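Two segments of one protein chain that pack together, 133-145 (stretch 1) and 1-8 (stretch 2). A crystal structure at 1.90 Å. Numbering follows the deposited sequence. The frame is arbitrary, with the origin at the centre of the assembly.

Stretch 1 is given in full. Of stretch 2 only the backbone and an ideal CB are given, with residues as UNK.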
# COMPACT_ATOMS: atom_id res chain seq x y z
N PRO A 133 -0.49 18.17 -3.49
CA PRO A 133 -1.67 17.50 -4.04
C PRO A 133 -1.28 16.37 -5.00
O PRO A 133 -0.46 16.56 -5.88
CB PRO A 133 -2.41 18.61 -4.77
CG PRO A 133 -1.32 19.56 -5.16
CD PRO A 133 -0.34 19.53 -4.06
N ILE A 134 -1.81 15.18 -4.77
CA ILE A 134 -1.58 14.02 -5.64
C ILE A 134 -2.94 13.65 -6.24
O ILE A 134 -3.89 13.49 -5.49
CB ILE A 134 -1.04 12.86 -4.76
CG1 ILE A 134 0.30 13.26 -4.04
CG2 ILE A 134 -0.91 11.53 -5.52
CD1 ILE A 134 1.39 13.52 -4.83
N GLU A 135 -3.03 13.40 -7.56
CA GLU A 135 -4.32 12.92 -8.08
C GLU A 135 -4.26 11.42 -7.96
O GLU A 135 -3.68 10.74 -8.80
CB GLU A 135 -4.56 13.34 -9.51
CG GLU A 135 -5.93 12.90 -9.99
CD GLU A 135 -6.08 13.17 -11.47
OE1 GLU A 135 -5.20 12.72 -12.24
OE2 GLU A 135 -7.14 13.69 -11.86
N LEU A 136 -4.86 10.89 -6.93
CA LEU A 136 -4.83 9.45 -6.72
C LEU A 136 -5.79 8.78 -7.70
O LEU A 136 -6.90 9.28 -7.89
CB LEU A 136 -5.23 9.14 -5.28
CG LEU A 136 -5.16 7.70 -4.81
CD1 LEU A 136 -4.48 7.58 -3.46
CD2 LEU A 136 -6.49 7.06 -4.75
N GLU A 137 -5.39 7.67 -8.31
CA GLU A 137 -6.33 6.93 -9.16
C GLU A 137 -6.61 5.60 -8.50
O GLU A 137 -5.68 4.83 -8.24
CB GLU A 137 -5.75 6.73 -10.56
CG GLU A 137 -6.73 6.09 -11.56
CD GLU A 137 -6.09 5.65 -12.86
OE1 GLU A 137 -5.18 4.80 -12.78
OE2 GLU A 137 -6.52 6.08 -13.95
N PHE A 138 -7.87 5.28 -8.30
CA PHE A 138 -8.30 4.00 -7.76
C PHE A 138 -9.01 3.28 -8.91
O PHE A 138 -9.88 3.85 -9.58
CB PHE A 138 -9.21 4.19 -6.55
CG PHE A 138 -9.54 2.89 -5.89
CD1 PHE A 138 -10.63 2.13 -6.31
CD2 PHE A 138 -8.80 2.42 -4.82
CE1 PHE A 138 -10.93 0.92 -5.71
CE2 PHE A 138 -9.06 1.17 -4.27
CZ PHE A 138 -10.16 0.45 -4.67
N CYS A 139 -8.60 2.03 -9.13
CA CYS A 139 -9.03 1.19 -10.24
C CYS A 139 -10.09 0.16 -9.74
O CYS A 139 -9.75 -0.81 -9.09
CB CYS A 139 -7.79 0.52 -10.80
SG CYS A 139 -8.07 -0.51 -12.26
N PRO A 140 -11.39 0.44 -9.93
CA PRO A 140 -12.43 -0.48 -9.45
C PRO A 140 -12.60 -1.65 -10.43
O PRO A 140 -12.64 -1.44 -11.66
CB PRO A 140 -13.66 0.40 -9.42
CG PRO A 140 -13.47 1.32 -10.54
CD PRO A 140 -12.00 1.54 -10.68
N THR A 141 -12.67 -2.87 -9.92
CA THR A 141 -12.94 -4.06 -10.76
C THR A 141 -14.41 -4.48 -10.67
O THR A 141 -14.81 -5.41 -11.35
CB THR A 141 -11.96 -5.17 -10.47
OG1 THR A 141 -12.09 -5.59 -9.13
CG2 THR A 141 -10.53 -4.74 -10.70
N ALA A 142 -15.17 -3.85 -9.79
CA ALA A 142 -16.61 -4.01 -9.64
C ALA A 142 -17.14 -2.66 -9.18
O ALA A 142 -16.47 -1.99 -8.39
CB ALA A 142 -16.93 -5.08 -8.61
N ILE A 143 -18.30 -2.26 -9.64
CA ILE A 143 -18.90 -0.98 -9.26
C ILE A 143 -19.92 -1.20 -8.17
O ILE A 143 -21.01 -1.70 -8.41
CB ILE A 143 -19.48 -0.23 -10.47
CG1 ILE A 143 -18.43 -0.03 -11.59
CG2 ILE A 143 -20.05 1.13 -10.03
CD1 ILE A 143 -17.21 0.83 -11.21
N HIS A 144 -19.52 -0.86 -6.97
CA HIS A 144 -20.30 -1.00 -5.77
C HIS A 144 -20.57 0.42 -5.29
O HIS A 144 -19.63 1.08 -4.85
CB HIS A 144 -19.46 -1.73 -4.70
CG HIS A 144 -19.02 -3.12 -5.06
ND1 HIS A 144 -19.81 -3.96 -5.82
CD2 HIS A 144 -17.91 -3.80 -4.66
CE1 HIS A 144 -19.19 -5.13 -5.85
NE2 HIS A 144 -18.02 -5.07 -5.17
N GLU A 145 -21.78 0.93 -5.52
CA GLU A 145 -22.22 2.25 -5.08
C GLU A 145 -23.53 2.03 -4.33
O GLU A 145 -24.26 1.07 -4.64
CB GLU A 145 -22.36 3.24 -6.25
CG GLU A 145 -20.99 3.58 -6.86
CD GLU A 145 -20.91 4.67 -7.91
OE1 GLU A 145 -21.97 5.14 -8.38
OE2 GLU A 145 -19.77 5.04 -8.28
N UNK A 1 -14.72 -4.04 -5.24
CA UNK A 1 -13.43 -4.63 -5.55
C UNK A 1 -12.58 -3.68 -6.35
O UNK A 1 -13.10 -2.95 -7.19
CB UNK A 1 -13.61 -5.95 -6.31
N UNK A 2 -11.29 -3.68 -6.08
CA UNK A 2 -10.36 -2.85 -6.82
C UNK A 2 -9.09 -2.59 -6.05
O UNK A 2 -8.86 -3.19 -4.99
CB UNK A 2 -11.02 -1.52 -7.19
N UNK A 3 -8.29 -1.68 -6.58
CA UNK A 3 -7.01 -1.35 -5.99
C UNK A 3 -6.50 0.01 -6.45
O UNK A 3 -6.92 0.54 -7.48
CB UNK A 3 -5.99 -2.43 -6.33
N UNK A 4 -5.53 0.54 -5.74
CA UNK A 4 -4.94 1.82 -6.11
C UNK A 4 -3.98 1.59 -7.26
O UNK A 4 -3.06 0.79 -7.12
CB UNK A 4 -4.23 2.47 -4.92
N UNK A 5 -4.14 2.33 -8.35
CA UNK A 5 -3.20 2.22 -9.47
C UNK A 5 -2.19 3.34 -9.46
O UNK A 5 -1.10 3.19 -10.00
CB UNK A 5 -3.95 2.22 -10.80
N UNK A 6 -2.56 4.49 -8.90
CA UNK A 6 -1.61 5.57 -8.76
C UNK A 6 -1.79 6.30 -7.45
O UNK A 6 -2.86 6.89 -7.22
CB UNK A 6 -1.74 6.55 -9.93
N UNK A 7 -0.72 6.47 -6.67
CA UNK A 7 0.56 5.73 -6.68
C UNK A 7 0.19 4.25 -6.48
O UNK A 7 -0.74 3.92 -5.73
CB UNK A 7 1.52 6.23 -5.60
N UNK A 8 0.87 3.37 -7.18
CA UNK A 8 0.48 1.96 -7.18
C UNK A 8 0.45 1.31 -5.79
O UNK A 8 1.37 1.51 -5.00
CB UNK A 8 1.44 1.18 -8.08

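Residues 133-140 form a strand, and positions 2-6 run antiparallel to it.

Position 1 points sideways. Its ideal CB lies 3.2 Å from Thr141 OG1 and 4.6 Å from His144 NE2, so a polar side chain able to reach the imidazole would suit, and Asn, Gln, Ser or His are all plausible. It is His1. Its ND1 makes a 3.0 Å hydrogen bond with His144 NE2, the two rings meeting rim to rim, while the backbone O of His1 accepts from Thr141 N at 2.8 Å.

At position 2 an ideal CB would sit 2.4 Å from Cys139 O and 2.9 Å from both Phe138 CE1 and Pro140 CA, and phi/psi of 159/-170 would jam it against the preceding carbonyl. Only glycine fits, and Gly2 lets the strands close to 4.1 Å between its CA and Pro140 CA.

Position 3 shares a sheet face with Cys139, to which its backbone is paired by two hydrogen bonds. Its CB is 4.9 Å from Cys139 O, leaving room for a large side chain; an aromatic or a long aliphatic would serve. Tyr3 lays one ring face over Cys139 O and brings CE1 to 3.7 Å from Cys139 CB.

Position 4 turns to the face carrying Phe138, its CB 4.6 Å from Phe138 CD2 and 5.1 Å from Leu136 CD2. Val, Ile or Leu would suit this apolar setting. Val4 places CG2 3.9 Å from Phe138 CD2 and CG1 3.9 Å from Leu136 CG.

At position 5 CB points toward stretch 1, 3.5 Å from the carboxylate atom Glu137 OE1 and 4.2 Å from Cys139 CB. A short donor, Ser or Thr, answers the charge, and a methyl could use the apolar side. In Thr5, OG1 donates to Glu137 OE1 at 2.6 Å and CG2 lies 3.4 Å from Cys139 CB. A bulge here lets Glu137 O accept from both Thr5 N (2.9 Å) and the backbone N of position 6 (3.2 Å).

Position 6 has CB 4.1 Å from Glu137 CB, with the backbone of Glu135 and the side chain of Ile134 beyond. A long apolar or aromatic residue could span that distance. Phe6 does so, its CE2 3.9 Å from Ile134 CG2 and its ring edge facing Glu135 O.

Position 7 points sideways and follows a cis peptide bond, which favours proline; Pro7 CD rests 4.2 Å from Leu136 CD1.

Position 8 points away, so stretch 1 imposes no preference; it is Ile8.

Stretch 2 (1-8) HGYVTFPI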
# COMPACT_ATOMS: atom_id res chain seq x y z
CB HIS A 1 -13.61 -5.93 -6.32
CG HIS A 1 -14.26 -6.98 -5.49
ND1 HIS A 1 -15.55 -6.82 -5.01
CD2 HIS A 1 -13.75 -8.13 -5.02
CE1 HIS A 1 -15.78 -7.90 -4.28
NE2 HIS A 1 -14.74 -8.73 -4.30
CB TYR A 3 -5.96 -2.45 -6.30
CG TYR A 3 -6.01 -2.92 -7.75
CD1 TYR A 3 -5.57 -2.11 -8.78
CD2 TYR A 3 -6.50 -4.18 -8.08
CE1 TYR A 3 -5.75 -2.47 -10.11
CE2 TYR A 3 -6.60 -4.59 -9.41
CZ TYR A 3 -6.29 -3.70 -10.42
OH TYR A 3 -6.36 -4.07 -11.75
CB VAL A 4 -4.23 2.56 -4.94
CG1 VAL A 4 -3.92 4.00 -5.32
CG2 VAL A 4 -5.08 2.55 -3.66
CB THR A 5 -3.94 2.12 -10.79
OG1 THR A 5 -5.00 3.07 -10.81
CG2 THR A 5 -4.44 0.75 -11.02
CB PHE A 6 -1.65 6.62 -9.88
CG PHE A 6 -0.56 7.65 -9.66
CD1 PHE A 6 0.77 7.34 -9.87
CD2 PHE A 6 -0.88 8.93 -9.22
CE1 PHE A 6 1.78 8.26 -9.55
CE2 PHE A 6 0.12 9.84 -8.90
CZ PHE A 6 1.44 9.50 -9.06
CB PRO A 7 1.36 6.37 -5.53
CG PRO A 7 0.60 7.63 -5.16
CD PRO A 7 -0.83 7.30 -5.45
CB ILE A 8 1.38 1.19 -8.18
CG1 ILE A 8 0.78 -0.23 -8.45
CG2 ILE A 8 2.82 1.11 -7.70
CD1 ILE A 8 1.45 -0.92 -9.61
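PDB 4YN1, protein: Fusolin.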